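Local structure of aryl acylamidase (bacterium CSBL00001, 4YJ6) at residues A[149-159]-A[404-413]. The protein probably hydrolyses the amide bond of aryl acylamides, as a member of the amidase signature enzyme family. Sequence-based numbering, arbitrary orientation.
Sequences PTRNPFNLDFN and PVRNATDGCT
Asn407 lays its amide against the backbone of 156-159 and uses both ends of it. Its OD1 accepts from Asn159 ND2 at 2.9 Å, nearly in line with the carbonyl and in the amide plane of Asn159, although the two amide planes stand 69° apart. On the other end, Asn407 ND2 gives a bond to water 1 and a weak, bent one (139°) to Phe158 O. With CG beside the backbone N (chi1 -60°), the amide reaches these groups while Asn407 N bonds Asp157 O at 3.0 Å. That bond and Asn159 N to Val405 O, 2.8 Å, flank the single beta bridge between Phe158 and Arg406. From the same bridged pair, Arg406 CG lies off-centre over the Phe158 ring, 4.3 Å from its centroid, a CH-pi contact. Bent at chi3, the arginine carries NH2 to Asp157 OD2 in a long salt bridge of 3.6 Å. Leu454 also touches Phe158 and Pro404. Replacing Asn407 with an alanine is likely to cost Asn159 ND2 this acceptor and Phe158 O its weak donor, the backbone pair remaining. Two backbone bonds and a two-ended amide thus set the loops' register, whereas the long, exposed charge pair probably adds less.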
loop_
_atom_site.group_PDB
_atom_site.type_symbol
_atom_site.label_atom_id
_atom_site.label_comp_id
_atom_site.label_asym_id
_atom_site.label_seq_id
_atom_site.Cartn_x
_atom_site.Cartn_y
_atom_site.Cartn_z
ATOM N N PRO A 149 -17.298 0.350 4.267
ATOM C CA PRO A 149 -16.003 0.855 4.737
ATOM C C PRO A 149 -15.131 -0.172 5.448
ATOM O O PRO A 149 -15.629 -0.996 6.222
ATOM C CB PRO A 149 -16.403 1.956 5.735
ATOM C CG PRO A 149 -17.741 1.478 6.289
ATOM C CD PRO A 149 -18.413 0.722 5.173
ATOM N N THR A 150 -13.821 -0.118 5.223
ATOM C CA THR A 150 -12.912 -0.918 6.028
ATOM C C THR A 150 -12.437 -0.090 7.211
ATOM O O THR A 150 -11.883 1.000 7.039
ATOM C CB THR A 150 -11.700 -1.417 5.217
ATOM O OG1 THR A 150 -12.152 -2.314 4.194
ATOM C CG2 THR A 150 -10.720 -2.165 6.099
ATOM N N ARG A 151 -12.650 -0.627 8.409
ATOM C CA ARG A 151 -12.480 0.105 9.668
ATOM C C ARG A 151 -11.130 -0.117 10.340
ATOM O O ARG A 151 -10.474 -1.140 10.145
ATOM C CB ARG A 151 -13.635 -0.277 10.619
ATOM C CG ARG A 151 -14.999 -0.053 9.972
ATOM C CD ARG A 151 -16.173 -0.303 10.961
ATOM N NE ARG A 151 -17.456 -0.128 10.278
ATOM C CZ ARG A 151 -18.108 -1.075 9.600
ATOM N NH1 ARG A 151 -17.625 -2.305 9.508
ATOM N NH2 ARG A 151 -19.267 -0.792 9.005
ATOM N N ASN A 152 -10.725 0.863 11.138
ATOM C CA ASN A 152 -9.413 0.890 11.736
ATOM C C ASN A 152 -9.354 0.033 12.998
ATOM O O ASN A 152 -10.121 0.308 13.938
ATOM C CB ASN A 152 -9.080 2.352 12.105
ATOM C CG ASN A 152 -7.614 2.568 12.275
ATOM O OD1 ASN A 152 -6.959 1.819 13.004
ATOM N ND2 ASN A 152 -7.055 3.550 11.550
ATOM N N PRO A 153 -8.457 -0.989 13.048
ATOM C CA PRO A 153 -8.372 -1.814 14.264
ATOM C C PRO A 153 -8.045 -1.008 15.510
ATOM O O PRO A 153 -8.259 -1.501 16.610
ATOM C CB PRO A 153 -7.222 -2.799 13.963
ATOM C CG PRO A 153 -7.190 -2.862 12.434
ATOM C CD PRO A 153 -7.511 -1.453 12.008
ATOM N N PHE A 154 -7.497 0.195 15.354
ATOM C CA PHE A 154 -7.197 1.014 16.546
ATOM C C PHE A 154 -8.437 1.722 17.101
ATOM O O PHE A 154 -8.434 2.177 18.248
ATOM C CB PHE A 154 -6.084 2.021 16.230
ATOM C CG PHE A 154 -4.734 1.422 16.324
ATOM C CD1 PHE A 154 -3.945 1.602 17.442
ATOM C CD2 PHE A 154 -4.281 0.599 15.307
ATOM C CE1 PHE A 154 -2.720 0.993 17.542
ATOM C CE2 PHE A 154 -3.076 -0.023 15.392
ATOM C CZ PHE A 154 -2.284 0.155 16.496
ATOM N N ASN A 155 -9.464 1.856 16.276
ATOM C CA ASN A 155 -10.747 2.419 16.686
ATOM C C ASN A 155 -11.706 2.276 15.515
ATOM O O ASN A 155 -11.597 2.965 14.502
ATOM C CB ASN A 155 -10.597 3.896 17.113
ATOM C CG ASN A 155 -11.906 4.483 17.616
ATOM O OD1 ASN A 155 -12.981 4.022 17.242
ATOM N ND2 ASN A 155 -11.815 5.501 18.467
ATOM N N LEU A 156 -12.649 1.337 15.619
ATOM C CA LEU A 156 -13.511 1.025 14.478
ATOM C C LEU A 156 -14.423 2.170 14.021
ATOM O O LEU A 156 -15.025 2.082 12.982
ATOM C CB LEU A 156 -14.344 -0.261 14.740
ATOM C CG LEU A 156 -13.589 -1.586 14.535
ATOM C CD1 LEU A 156 -12.373 -1.665 15.439
ATOM C CD2 LEU A 156 -14.533 -2.727 14.840
ATOM N N ASP A 157 -14.521 3.248 14.789
ATOM C CA ASP A 157 -15.282 4.419 14.332
ATOM C C ASP A 157 -14.530 5.146 13.223
ATOM O O ASP A 157 -15.101 5.986 12.542
ATOM C CB ASP A 157 -15.517 5.403 15.498
ATOM C CG ASP A 157 -16.511 4.872 16.542
ATOM O OD1 ASP A 157 -17.332 4.000 16.201
ATOM O OD2 ASP A 157 -16.460 5.357 17.697
ATOM N N PHE A 158 -13.255 4.807 13.061
ATOM C CA PHE A 158 -12.379 5.470 12.086
ATOM C C PHE A 158 -12.038 4.548 10.934
ATOM O O PHE A 158 -12.145 3.334 11.046
ATOM C CB PHE A 158 -11.098 5.939 12.778
ATOM C CG PHE A 158 -11.339 7.092 13.724
ATOM C CD1 PHE A 158 -11.781 6.864 15.011
ATOM C CD2 PHE A 158 -11.178 8.391 13.295
ATOM C CE1 PHE A 158 -12.023 7.929 15.887
ATOM C CE2 PHE A 158 -11.419 9.466 14.161
ATOM C CZ PHE A 158 -11.842 9.226 15.451
ATOM N N ASN A 159 -11.638 5.143 9.823
ATOM C CA ASN A 159 -11.335 4.385 8.605
ATOM C C ASN A 159 -9.892 3.888 8.645
ATOM O O ASN A 159 -9.026 4.488 9.304
ATOM C CB ASN A 159 -11.556 5.306 7.409
ATOM C CG ASN A 159 -11.646 4.566 6.105
ATOM O OD1 ASN A 159 -10.697 4.531 5.319
ATOM N ND2 ASN A 159 -12.809 4.000 5.841
ATOM N N PRO A 404 -6.494 9.764 10.931
ATOM C CA PRO A 404 -7.644 9.039 10.398
ATOM C C PRO A 404 -8.958 9.803 10.555
ATOM O O PRO A 404 -9.137 10.554 11.540
ATOM C CB PRO A 404 -7.666 7.756 11.247
ATOM C CG PRO A 404 -6.250 7.493 11.568
ATOM C CD PRO A 404 -5.664 8.910 11.806
ATOM N N VAL A 405 -9.835 9.625 9.573
ATOM C CA VAL A 405 -11.164 10.203 9.567
ATOM C C VAL A 405 -12.206 9.180 10.006
ATOM O O VAL A 405 -12.015 7.958 9.902
ATOM C CB VAL A 405 -11.540 10.767 8.184
ATOM C CG1 VAL A 405 -10.514 11.820 7.747
ATOM C CG2 VAL A 405 -11.659 9.631 7.124
ATOM N N ARG A 406 -13.322 9.686 10.518
ATOM C CA ARG A 406 -14.459 8.827 10.847
ATOM C C ARG A 406 -15.079 8.210 9.610
ATOM O O ARG A 406 -15.162 8.840 8.555
ATOM C CB ARG A 406 -15.509 9.635 11.631
ATOM C CG ARG A 406 -14.921 10.257 12.893
ATOM C CD ARG A 406 -15.969 10.879 13.846
ATOM N NE ARG A 406 -16.351 9.903 14.863
ATOM C CZ ARG A 406 -15.804 9.798 16.070
ATOM N NH1 ARG A 406 -14.862 10.636 16.476
ATOM N NH2 ARG A 406 -16.226 8.843 16.877
ATOM N N ASN A 407 -15.528 6.961 9.717
ATOM C CA ASN A 407 -16.263 6.364 8.618
ATOM C C ASN A 407 -17.572 7.092 8.366
ATOM O O ASN A 407 -18.275 7.433 9.321
ATOM C CB ASN A 407 -16.555 4.908 8.927
ATOM C CG ASN A 407 -15.290 4.110 9.140
ATOM O OD1 ASN A 407 -14.411 4.100 8.270
ATOM N ND2 ASN A 407 -15.169 3.477 10.303
ATOM N N ALA A 408 -17.853 7.376 7.098
ATOM C CA ALA A 408 -19.171 7.819 6.652
ATOM C C ALA A 408 -20.145 6.640 6.656
ATOM O O ALA A 408 -19.743 5.498 6.876
ATOM C CB ALA A 408 -19.102 8.425 5.239
ATOM N N THR A 409 -21.418 6.922 6.387
ATOM C CA THR A 409 -22.456 5.887 6.390
ATOM C C THR A 409 -23.066 5.716 5.010
ATOM O O THR A 409 -24.033 4.966 4.851
ATOM C CB THR A 409 -23.618 6.256 7.351
ATOM O OG1 THR A 409 -24.179 7.506 6.938
ATOM C CG2 THR A 409 -23.120 6.376 8.777
ATOM N N ASP A 410 -22.502 6.393 4.010
ATOM C CA ASP A 410 -23.085 6.398 2.679
ATOM C C ASP A 410 -22.197 5.681 1.657
ATOM O O ASP A 410 -22.430 5.792 0.461
ATOM C CB ASP A 410 -23.335 7.840 2.217
ATOM C CG ASP A 410 -22.048 8.622 2.004
ATOM O OD1 ASP A 410 -20.978 8.117 2.378
ATOM O OD2 ASP A 410 -22.098 9.758 1.474
ATOM N N GLY A 411 -21.165 4.990 2.132
ATOM C CA GLY A 411 -20.250 4.306 1.233
ATOM C C GLY A 411 -19.233 5.216 0.556
ATOM O O GLY A 411 -18.512 4.753 -0.327
ATOM N N CYS A 412 -19.164 6.488 0.959
ATOM C CA CYS A 412 -18.240 7.447 0.328
ATOM C C CYS A 412 -17.323 8.197 1.324
ATOM O O CYS A 412 -17.061 9.396 1.138
ATOM C CB CYS A 412 -19.018 8.475 -0.510
ATOM S SG CYS A 412 -19.630 7.843 -2.121
ATOM N N THR A 413 -16.834 7.500 2.351
ATOM C CA THR A 413 -15.881 8.078 3.299
ATOM C C THR A 413 -14.761 8.716 2.490
ATOM O O THR A 413 -14.260 8.119 1.539
ATOM C CB THR A 413 -15.243 7.010 4.236
ATOM O OG1 THR A 413 -16.272 6.328 4.973
ATOM C CG2 THR A 413 -14.255 7.636 5.236
HETATM O O HOH W 1 -17.941 3.094 11.501
HETATM O O HOH W 2 -17.915 6.434 12.348
#